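Local structure of capsid fiber protein (Bacillus phage phi29, 6QYY) at residues Asn12-Tyr21 with His32-Ala43; Ser69-Thr79 with Pro87-Ala98. The protein forms the head fibers on the phage capsid, and its base region, seen here as a trimer, probably anchors the fiber to the prohead shell. All coordinates share one frame; numbering follows the deposited sequence.

Contact 1: residues Asn12-Tyr21 with His32-Ala43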
loop_
_atom_site.group_PDB
_atom_site.type_symbol
_atom_site.label_atom_id
_atom_site.label_comp_id
_atom_site.label_asym_id
_atom_site.label_seq_id
_atom_site.Cartn_x
_atom_site.Cartn_y
_atom_site.Cartn_z
ATOM N N ASN A 12 -1.174 -27.891 1.518
ATOM C CA ASN A 12 -0.255 -27.578 2.605
ATOM C C ASN A 12 0.395 -26.216 2.378
ATOM O O ASN A 12 0.788 -25.879 1.258
ATOM C CB ASN A 12 0.806 -28.670 2.735
ATOM C CG ASN A 12 0.226 -29.991 3.218
ATOM O OD1 ASN A 12 -0.494 -30.041 4.222
ATOM N ND2 ASN A 12 0.550 -31.067 2.517
ATOM N N VAL A 13 0.478 -25.422 3.442
ATOM C CA VAL A 13 1.061 -24.086 3.383
ATOM C C VAL A 13 2.240 -24.041 4.346
ATOM O O VAL A 13 2.107 -24.393 5.528
ATOM C CB VAL A 13 0.029 -22.993 3.719
ATOM C CG1 VAL A 13 0.714 -21.649 3.973
ATOM C CG2 VAL A 13 -1.007 -22.866 2.599
ATOM N N MET A 14 3.390 -23.612 3.849
ATOM C CA MET A 14 4.559 -23.492 4.701
ATOM C C MET A 14 4.787 -22.039 5.083
ATOM O O MET A 14 4.360 -21.112 4.384
ATOM C CB MET A 14 5.782 -24.079 4.009
ATOM C CG MET A 14 5.614 -25.578 3.868
ATOM S SD MET A 14 7.139 -26.430 3.542
ATOM C CE MET A 14 7.307 -26.145 1.786
ATOM N N ALA A 15 5.431 -21.849 6.230
ATOM C CA ALA A 15 5.661 -20.497 6.718
ATOM C C ALA A 15 6.580 -19.744 5.767
ATOM O O ALA A 15 7.453 -20.324 5.118
ATOM C CB ALA A 15 6.253 -20.535 8.130
ATOM N N TYR A 16 6.355 -18.432 5.670
ATOM C CA TYR A 16 7.174 -17.538 4.853
ATOM C C TYR A 16 7.049 -17.843 3.368
ATOM O O TYR A 16 7.988 -17.612 2.609
ATOM C CB TYR A 16 8.647 -17.559 5.284
ATOM C CG TYR A 16 8.731 -17.454 6.783
ATOM C CD1 TYR A 16 8.160 -16.361 7.433
ATOM C CD2 TYR A 16 9.270 -18.482 7.562
ATOM C CE1 TYR A 16 8.168 -16.251 8.814
ATOM C CE2 TYR A 16 9.291 -18.377 8.970
ATOM C CZ TYR A 16 8.732 -17.254 9.573
ATOM O OH TYR A 16 8.721 -17.110 10.938
ATOM N N ARG A 17 5.890 -18.336 2.947
ATOM C CA ARG A 17 5.607 -18.542 1.538
ATOM C C ARG A 17 4.477 -17.627 1.097
ATOM O O ARG A 17 3.584 -17.276 1.880
ATOM C CB ARG A 17 5.249 -19.999 1.256
ATOM C CG ARG A 17 6.311 -20.982 1.726
ATOM C CD ARG A 17 7.571 -20.875 0.893
ATOM N NE ARG A 17 8.594 -21.821 1.342
ATOM C CZ ARG A 17 8.709 -23.065 0.892
ATOM N NH1 ARG A 17 7.860 -23.521 -0.017
ATOM N NH2 ARG A 17 9.672 -23.857 1.351
ATOM N N LEU A 18 4.545 -17.215 -0.160
ATOM C CA LEU A 18 3.532 -16.329 -0.715
ATOM C C LEU A 18 2.215 -17.075 -0.878
ATOM O O LEU A 18 2.201 -18.266 -1.210
ATOM C CB LEU A 18 3.991 -15.791 -2.075
ATOM C CG LEU A 18 5.327 -15.040 -2.003
ATOM C CD1 LEU A 18 5.952 -14.951 -3.403
ATOM C CD2 LEU A 18 5.147 -13.659 -1.366
ATOM N N LEU A 19 1.107 -16.367 -0.651
ATOM C CA LEU A 19 -0.219 -16.971 -0.619
ATOM C C LEU A 19 -1.145 -16.382 -1.678
ATOM O O LEU A 19 -1.065 -15.193 -2.025
ATOM C CB LEU A 19 -0.892 -16.785 0.741
ATOM C CG LEU A 19 -0.235 -17.381 1.977
ATOM C CD1 LEU A 19 -1.017 -16.929 3.225
ATOM C CD2 LEU A 19 -0.180 -18.906 1.855
ATOM N N ALA A 20 -2.028 -17.244 -2.170
ATOM C CA ALA A 20 -3.166 -16.884 -3.003
ATOM C C ALA A 20 -4.455 -17.154 -2.232
ATOM O O ALA A 20 -4.616 -18.221 -1.627
ATOM C CB ALA A 20 -3.167 -17.686 -4.311
ATOM N N TYR A 21 -5.381 -16.206 -2.277
ATOM C CA TYR A 21 -6.699 -16.427 -1.707
ATOM C C TYR A 21 -7.625 -16.959 -2.791
ATOM O O TYR A 21 -7.580 -16.502 -3.936
ATOM C CB TYR A 21 -7.261 -15.134 -1.132
ATOM C CG TYR A 21 -6.474 -14.561 0.009
ATOM C CD1 TYR A 21 -5.583 -15.344 0.736
ATOM C CD2 TYR A 21 -6.611 -13.218 0.357
ATOM C CE1 TYR A 21 -4.867 -14.798 1.818
ATOM C CE2 TYR A 21 -5.915 -12.682 1.426
ATOM C CZ TYR A 21 -5.045 -13.462 2.145
ATOM O OH TYR A 21 -4.364 -12.903 3.203
ATOM N N HIS A 32 -0.317 -21.857 -1.588
ATOM C CA HIS A 32 0.834 -21.172 -2.155
ATOM C C HIS A 32 0.451 -20.475 -3.450
ATOM O O HIS A 32 -0.185 -21.071 -4.325
ATOM C CB HIS A 32 1.967 -22.167 -2.410
ATOM C CG HIS A 32 2.585 -22.682 -1.155
ATOM N ND1 HIS A 32 3.254 -23.885 -1.088
ATOM C CD2 HIS A 32 2.617 -22.159 0.093
ATOM C CE1 HIS A 32 3.677 -24.080 0.148
ATOM N NE2 HIS A 32 3.307 -23.045 0.884
ATOM N N ALA A 33 0.845 -19.208 -3.568
ATOM C CA ALA A 33 0.652 -18.475 -4.810
ATOM C C ALA A 33 1.324 -19.212 -5.962
ATOM O O ALA A 33 2.393 -19.808 -5.802
ATOM C CB ALA A 33 1.218 -17.059 -4.683
ATOM N N ALA A 34 0.671 -19.195 -7.119
ATOM C CA ALA A 34 1.198 -19.887 -8.284
ATOM C C ALA A 34 2.419 -19.159 -8.847
ATOM O O ALA A 34 2.551 -17.936 -8.743
ATOM C CB ALA A 34 0.119 -20.017 -9.366
ATOM N N GLU A 35 3.311 -19.931 -9.458
ATOM C CA GLU A 35 4.522 -19.381 -10.052
ATOM C C GLU A 35 4.198 -18.294 -11.080
ATOM O O GLU A 35 3.243 -18.411 -11.850
ATOM C CB GLU A 35 5.314 -20.514 -10.699
ATOM C CG GLU A 35 6.670 -20.112 -11.206
ATOM C CD GLU A 35 7.392 -21.260 -11.873
ATOM O OE1 GLU A 35 6.752 -22.310 -12.102
ATOM O OE2 GLU A 35 8.598 -21.119 -12.159
ATOM N N ASN A 36 4.993 -17.217 -11.055
ATOM C CA ASN A 36 4.873 -16.041 -11.921
ATOM C C ASN A 36 3.557 -15.274 -11.750
ATOM O O ASN A 36 3.151 -14.538 -12.651
ATOM C CB ASN A 36 5.072 -16.419 -13.395
ATOM C CG ASN A 36 6.455 -16.961 -13.659
ATOM O OD1 ASN A 36 7.456 -16.302 -13.376
ATOM N ND2 ASN A 36 6.522 -18.183 -14.171
ATOM N N THR A 37 2.878 -15.389 -10.612
ATOM C CA THR A 37 1.689 -14.584 -10.372
ATOM C C THR A 37 1.953 -13.585 -9.251
ATOM O O THR A 37 2.922 -13.703 -8.495
ATOM C CB THR A 37 0.477 -15.455 -10.020
ATOM O OG1 THR A 37 0.683 -16.074 -8.745
ATOM C CG2 THR A 37 0.275 -16.530 -11.067
ATOM N N ILE A 38 1.082 -12.586 -9.158
ATOM C CA ILE A 38 1.139 -11.631 -8.051
ATOM C C ILE A 38 0.465 -12.263 -6.839
ATOM O O ILE A 38 -0.718 -12.627 -6.910
ATOM C CB ILE A 38 0.465 -10.298 -8.410
ATOM C CG1 ILE A 38 1.033 -9.720 -9.711
ATOM C CG2 ILE A 38 0.575 -9.326 -7.234
ATOM C CD1 ILE A 38 2.478 -9.271 -9.621
ATOM N N PRO A 39 1.161 -12.401 -5.716
ATOM C CA PRO A 39 0.539 -13.002 -4.537
ATOM C C PRO A 39 -0.502 -12.079 -3.932
ATOM O O PRO A 39 -0.496 -10.860 -4.132
ATOM C CB PRO A 39 1.718 -13.199 -3.577
ATOM C CG PRO A 39 2.670 -12.113 -3.947
ATOM C CD PRO A 39 2.552 -11.992 -5.461
ATOM N N ASP A 40 -1.414 -12.688 -3.180
ATOM C CA ASP A 40 -2.393 -11.930 -2.407
ATOM C C ASP A 40 -1.853 -11.543 -1.033
ATOM O O ASP A 40 -2.109 -10.431 -0.556
ATOM C CB ASP A 40 -3.684 -12.737 -2.256
ATOM C CG ASP A 40 -4.373 -12.986 -3.586
ATOM O OD1 ASP A 40 -4.415 -12.050 -4.430
ATOM O OD2 ASP A 40 -4.875 -14.114 -3.802
ATOM N N TYR A 41 -1.106 -12.434 -0.391
ATOM C CA TYR A 41 -0.505 -12.130 0.902
ATOM C C TYR A 41 0.651 -13.107 1.115
ATOM O O TYR A 41 1.161 -13.691 0.154
ATOM C CB TYR A 41 -1.562 -12.155 2.026
ATOM C CG TYR A 41 -1.109 -11.310 3.227
ATOM C CD1 TYR A 41 -0.823 -9.952 3.069
ATOM C CD2 TYR A 41 -0.923 -11.877 4.484
ATOM C CE1 TYR A 41 -0.371 -9.178 4.147
ATOM C CE2 TYR A 41 -0.471 -11.113 5.567
ATOM C CZ TYR A 41 -0.195 -9.766 5.388
ATOM O OH TYR A 41 0.250 -9.001 6.455
ATOM N N VAL A 42 1.075 -13.270 2.370
ATOM C CA VAL A 42 2.223 -14.091 2.735
ATOM C C VAL A 42 1.908 -14.819 4.038
ATOM O O VAL A 42 1.216 -14.296 4.917
ATOM C CB VAL A 42 3.512 -13.243 2.860
ATOM C CG1 VAL A 42 3.355 -12.174 3.952
ATOM C CG2 VAL A 42 4.732 -14.123 3.120
ATOM N N ALA A 43 2.396 -16.050 4.160
ATOM C CA ALA A 43 2.134 -16.841 5.356
ATOM C C ALA A 43 3.223 -16.573 6.381
ATOM O O ALA A 43 4.389 -16.373 6.041
ATOM C CB ALA A 43 2.071 -18.348 5.048
HETATM O O HOH W 1 -0.363 -24.629 -0.869
#
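A classic beta bulge joins strand 18-21 to the edge strand 41-42 in the mixed sheet: D40 and Y41 both face L19. The evidence is a shared acceptor, L19 O, which takes D40 N at 2.8 Å, nearly along the C=O axis, and Y41 N at a longer distance from above its carbonyl plane. L19 N returns a bond to Y41 O, and on the far side of the strand A33 N donates to L18 O, so both edges of 18-21 are engaged. The bulge also delivers D40 to the next peptide. Its OD2 receives Y21 N at 2.6 Å through the anti lone pair, 164° at the hydrogen, while D40 CB sits over one face of the Y21 ring, 4.1 Å from the centroid and 18° off the normal. Y21 and Y41 lie side by side and point the same way, with Y41 CB 3.1 Å from Y21 OH; this buried hydroxyl has no polar partner in the model. Y41 OH is hydrogen-bonded to Y58 N. Y21 also packs on Y97 of a neighbouring subunit, which places this end of the strand at the trimer interface. Among the apolar contacts, L18 CB touches both P39 CB (3.8 Å) and A33 CB, which lie side by side, whereas L19 turns both methyls to A43. At the other end, the type II turn M14-R17 is held to A43, whose O accepts Y16 N and whose N donates to R17 O. N12 O lies over one face of the H32 ring, offset toward the rim, and R17 CB rests obliquely against CD2. M14 N donates to H32 NE2 at 3.0 Å, 171° at the hydrogen and tilted slightly from the ring plane.

Contact 2: residues Ser69-Thr79 with Pro87-Ala98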
loop_
_atom_site.group_PDB
_atom_site.type_symbol
_atom_site.label_atom_id
_atom_site.label_comp_id
_atom_site.label_asym_id
_atom_site.label_seq_id
_atom_site.Cartn_x
_atom_site.Cartn_y
_atom_site.Cartn_z
ATOM N N SER A 69 15.493 -19.250 -5.301
ATOM C CA SER A 69 16.820 -19.344 -5.900
ATOM C C SER A 69 17.630 -18.168 -5.363
ATOM O O SER A 69 17.126 -17.357 -4.583
ATOM C CB SER A 69 16.749 -19.359 -7.432
ATOM O OG SER A 69 16.025 -18.244 -7.927
ATOM N N ASP A 70 18.895 -18.083 -5.773
ATOM C CA ASP A 70 19.771 -17.055 -5.221
ATOM C C ASP A 70 19.264 -15.667 -5.599
ATOM O O ASP A 70 18.958 -15.393 -6.763
ATOM C CB ASP A 70 21.207 -17.248 -5.714
ATOM C CG ASP A 70 21.913 -18.428 -5.042
ATOM O OD1 ASP A 70 21.251 -19.191 -4.302
ATOM O OD2 ASP A 70 23.136 -18.593 -5.259
ATOM N N ILE A 71 19.158 -14.797 -4.603
ATOM C CA ILE A 71 18.644 -13.449 -4.789
ATOM C C ILE A 71 19.739 -12.469 -4.388
ATOM O O ILE A 71 20.401 -12.654 -3.358
ATOM C CB ILE A 71 17.353 -13.216 -3.979
ATOM C CG1 ILE A 71 16.175 -14.002 -4.575
ATOM C CG2 ILE A 71 17.015 -11.733 -3.907
ATOM C CD1 ILE A 71 14.941 -14.030 -3.686
ATOM N N LYS A 72 19.965 -11.467 -5.231
ATOM C CA LYS A 72 20.916 -10.402 -4.960
ATOM C C LYS A 72 20.164 -9.146 -4.545
ATOM O O LYS A 72 19.012 -8.934 -4.941
ATOM C CB LYS A 72 21.782 -10.122 -6.192
ATOM C CG LYS A 72 22.619 -11.318 -6.645
ATOM C CD LYS A 72 23.322 -11.978 -5.451
ATOM C CE LYS A 72 24.342 -13.038 -5.881
ATOM N NZ LYS A 72 23.709 -14.290 -6.388
ATOM N N VAL A 73 20.819 -8.319 -3.721
ATOM C CA VAL A 73 20.203 -7.068 -3.289
ATOM C C VAL A 73 19.817 -6.259 -4.514
ATOM O O VAL A 73 20.626 -6.058 -5.427
ATOM C CB VAL A 73 21.158 -6.281 -2.378
ATOM C CG1 VAL A 73 20.625 -4.862 -2.140
ATOM C CG2 VAL A 73 21.363 -7.018 -1.062
ATOM N N GLY A 74 18.561 -5.815 -4.558
ATOM C CA GLY A 74 18.077 -5.028 -5.673
ATOM C C GLY A 74 17.363 -5.808 -6.759
ATOM O O GLY A 74 16.798 -5.184 -7.668
ATOM N N ASP A 75 17.371 -7.144 -6.701
ATOM C CA ASP A 75 16.629 -7.945 -7.670
ATOM C C ASP A 75 15.140 -7.645 -7.581
ATOM O O ASP A 75 14.581 -7.535 -6.489
ATOM C CB ASP A 75 16.848 -9.442 -7.414
ATOM C CG ASP A 75 18.161 -9.955 -7.988
ATOM O OD1 ASP A 75 18.837 -9.195 -8.717
ATOM O OD2 ASP A 75 18.517 -11.123 -7.700
ATOM N N ASN A 76 14.492 -7.534 -8.735
ATOM C CA ASN A 76 13.041 -7.570 -8.771
ATOM C C ASN A 76 12.553 -9.006 -8.654
ATOM O O ASN A 76 13.159 -9.928 -9.208
ATOM C CB ASN A 76 12.525 -6.939 -10.056
ATOM C CG ASN A 76 13.017 -5.533 -10.229
ATOM O OD1 ASN A 76 12.709 -4.669 -9.410
ATOM N ND2 ASN A 76 13.787 -5.287 -11.287
ATOM N N LEU A 77 11.445 -9.184 -7.941
ATOM C CA LEU A 77 10.996 -10.494 -7.491
ATOM C C LEU A 77 9.579 -10.796 -7.952
ATOM O O LEU A 77 8.725 -9.903 -7.997
ATOM C CB LEU A 77 11.037 -10.577 -5.956
ATOM C CG LEU A 77 12.416 -10.371 -5.342
ATOM C CD1 LEU A 77 12.337 -10.475 -3.820
ATOM C CD2 LEU A 77 13.421 -11.398 -5.880
ATOM N N THR A 78 9.336 -12.076 -8.246
ATOM C CA THR A 78 8.018 -12.649 -8.501
ATOM C C THR A 78 7.905 -13.975 -7.753
ATOM O O THR A 78 8.847 -14.425 -7.100
ATOM C CB THR A 78 7.785 -12.876 -10.004
ATOM O OG1 THR A 78 6.399 -13.179 -10.236
ATOM C CG2 THR A 78 8.638 -14.043 -10.489
ATOM N N THR A 79 6.742 -14.608 -7.860
ATOM C CA THR A 79 6.529 -15.902 -7.229
ATOM C C THR A 79 7.247 -17.005 -8.004
ATOM O O THR A 79 7.117 -17.100 -9.228
ATOM C CB THR A 79 5.034 -16.202 -7.164
ATOM O OG1 THR A 79 4.363 -15.116 -6.528
ATOM C CG2 THR A 79 4.773 -17.477 -6.378
ATOM N N PRO A 87 13.998 -14.093 -8.504
ATOM C CA PRO A 87 14.223 -12.980 -9.435
ATOM C C PRO A 87 13.439 -13.150 -10.731
ATOM O O PRO A 87 13.170 -14.263 -11.189
ATOM C CB PRO A 87 15.733 -13.036 -9.700
ATOM C CG PRO A 87 16.301 -13.795 -8.545
ATOM C CD PRO A 87 15.253 -14.792 -8.172
ATOM N N THR A 88 13.065 -12.018 -11.317
ATOM C CA THR A 88 12.470 -11.980 -12.645
ATOM C C THR A 88 12.799 -10.634 -13.267
ATOM O O THR A 88 13.245 -9.707 -12.587
ATOM C CB THR A 88 10.947 -12.203 -12.610
ATOM O OG1 THR A 88 10.449 -12.363 -13.947
ATOM C CG2 THR A 88 10.241 -11.019 -11.958
ATOM N N ASP A 89 12.599 -10.544 -14.581
ATOM C CA ASP A 89 12.665 -9.273 -15.277
ATOM C C ASP A 89 11.374 -8.944 -16.018
ATOM O O ASP A 89 11.316 -7.915 -16.703
ATOM C CB ASP A 89 13.857 -9.265 -16.249
ATOM C CG ASP A 89 14.040 -10.584 -16.949
ATOM O OD1 ASP A 89 13.043 -11.126 -17.470
ATOM O OD2 ASP A 89 15.183 -11.082 -16.977
ATOM N N ASP A 90 10.342 -9.788 -15.916
ATOM C CA ASP A 90 9.044 -9.493 -16.511
ATOM C C ASP A 90 8.328 -8.475 -15.638
ATOM O O ASP A 90 7.892 -8.812 -14.532
ATOM C CB ASP A 90 8.194 -10.761 -16.661
ATOM C CG ASP A 90 6.818 -10.492 -17.295
ATOM O OD1 ASP A 90 6.484 -9.325 -17.588
ATOM O OD2 ASP A 90 6.061 -11.466 -17.502
ATOM N N PRO A 91 8.156 -7.237 -16.112
ATOM C CA PRO A 91 7.528 -6.214 -15.261
ATOM C C PRO A 91 6.116 -6.570 -14.837
ATOM O O PRO A 91 5.703 -6.192 -13.735
ATOM C CB PRO A 91 7.554 -4.952 -16.135
ATOM C CG PRO A 91 8.431 -5.284 -17.311
ATOM C CD PRO A 91 8.379 -6.758 -17.484
ATOM N N SER A 92 5.371 -7.318 -15.653
ATOM C CA SER A 92 3.988 -7.625 -15.304
ATOM C C SER A 92 3.849 -8.634 -14.167
ATOM O O SER A 92 2.727 -8.857 -13.703
ATOM C CB SER A 92 3.244 -8.143 -16.531
ATOM O OG SER A 92 3.871 -9.305 -17.038
ATOM N N THR A 93 4.933 -9.258 -13.714
ATOM C CA THR A 93 4.857 -10.228 -12.627
ATOM C C THR A 93 5.629 -9.801 -11.393
ATOM O O THR A 93 5.642 -10.544 -10.400
ATOM C CB THR A 93 5.381 -11.599 -13.067
ATOM O OG1 THR A 93 6.793 -11.505 -13.296
ATOM C CG2 THR A 93 4.657 -12.086 -14.335
ATOM N N VAL A 94 6.277 -8.638 -11.424
ATOM C CA VAL A 94 7.023 -8.166 -10.265
ATOM C C VAL A 94 6.057 -7.711 -9.182
ATOM O O VAL A 94 5.086 -6.993 -9.454
ATOM C CB VAL A 94 7.970 -7.029 -10.665
ATOM C CG1 VAL A 94 8.579 -6.406 -9.426
ATOM C CG2 VAL A 94 9.056 -7.557 -11.584
ATOM N N PHE A 95 6.317 -8.120 -7.943
ATOM C CA PHE A 95 5.559 -7.622 -6.808
ATOM C C PHE A 95 6.445 -6.973 -5.760
ATOM O O PHE A 95 5.922 -6.452 -4.773
ATOM C CB PHE A 95 4.716 -8.740 -6.152
ATOM C CG PHE A 95 5.516 -9.722 -5.319
ATOM C CD1 PHE A 95 5.699 -9.524 -3.947
ATOM C CD2 PHE A 95 6.041 -10.875 -5.895
ATOM C CE1 PHE A 95 6.435 -10.435 -3.179
ATOM C CE2 PHE A 95 6.775 -11.786 -5.138
ATOM C CZ PHE A 95 6.975 -11.565 -3.773
ATOM N N GLY A 96 7.757 -6.954 -5.953
ATOM C CA GLY A 96 8.618 -6.348 -4.955
ATOM C C GLY A 96 10.058 -6.428 -5.395
ATOM O O GLY A 96 10.374 -6.956 -6.463
ATOM N N TYR A 97 10.936 -5.882 -4.552
ATOM C CA TYR A 97 12.362 -5.927 -4.823
ATOM C C TYR A 97 13.108 -6.272 -3.546
ATOM O O TYR A 97 12.683 -5.920 -2.440
ATOM C CB TYR A 97 12.882 -4.596 -5.422
ATOM C CG TYR A 97 12.594 -3.357 -4.608
ATOM C CD1 TYR A 97 13.449 -2.959 -3.588
ATOM C CD2 TYR A 97 11.479 -2.564 -4.877
ATOM C CE1 TYR A 97 13.204 -1.812 -2.845
ATOM C CE2 TYR A 97 11.225 -1.410 -4.147
ATOM C CZ TYR A 97 12.088 -1.044 -3.127
ATOM O OH TYR A 97 11.839 0.080 -2.390
ATOM N N ALA A 98 14.226 -6.969 -3.709
ATOM C CA ALA A 98 14.976 -7.454 -2.562
ATOM C C ALA A 98 15.852 -6.345 -1.999
ATOM O O ALA A 98 16.501 -5.618 -2.751
ATOM C CB ALA A 98 15.841 -8.649 -2.966
HETATM O O HOH W 2 15.794 -8.791 -11.143
#
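In the antiparallel sheet, L77 of strand 76-79 spans from P87 of strand 85-87 to A98 of strand 96-98: CD1 lies 4.0 Å from A98 CB, while CD2 reaches P87 N. On the same side I71 splits likewise, CG1 crossing the P87 ring at CD and CG2 pressing on A98 CB at 3.4 Å, tighter than usual van der Waals contact. D75 OD2 touches P87 CG and also accepts K72 N, a bond that ties the ends of the type II turn K72-D75 together; OD1 binds Q23 of a neighbouring subunit. N76 and Y97 form a non-hydrogen-bonded pair, their amide and ring planes nearly perpendicular (88°), with N76 OD1 4.0 Å from Y97 CB and bonded to L117 N. The backbone fixes this register: A98 N donates to D75 O in the carbonyl plane, L77 N to G96 O, and T88 N to N76 O, while water 2 bridges N76 N and T88 O. F95 N meets L77 O almost head-on, with a C=O...N angle of 170°. The F95 ring then presents its edge to the T78 backbone, CE2 lying 3.6 Å from T78 C; L18 and P39 also pack on this ring. T78 and T88 cross at about a right angle, T78 CG2 3.6 Å from T88 CB. With OG1 anti to the T78 nitrogen (chi1 -168°), the hydroxyl swings to the 87-98 loop and donates to T93 O at 2.7 Å, from above the carbonyl plane.

From the N terminus, contact 1 comes first: the chain leaves strand 18-23, returns along 28-32 and comes back at 41-42, closing a loop within the mixed sheet; ten residues separate the segments. Strands 52-57 and 62-66 follow before contact 2 opens. There the chain passes from 76-79 through 85-87 to 96-98, closing a second loop within the antiparallel sheet, with seven residues separating the segments. The two closures are in series, neither nesting nor crossing, with centres about 15 Å apart. They nevertheless meet: N36 N lies 2.8 Å from T79 O, and T37 O the same distance from T79 OG1, both probable hydrogen bonds, which tie the A34-T37 turn of contact 1 to strand 76-79 of contact 2.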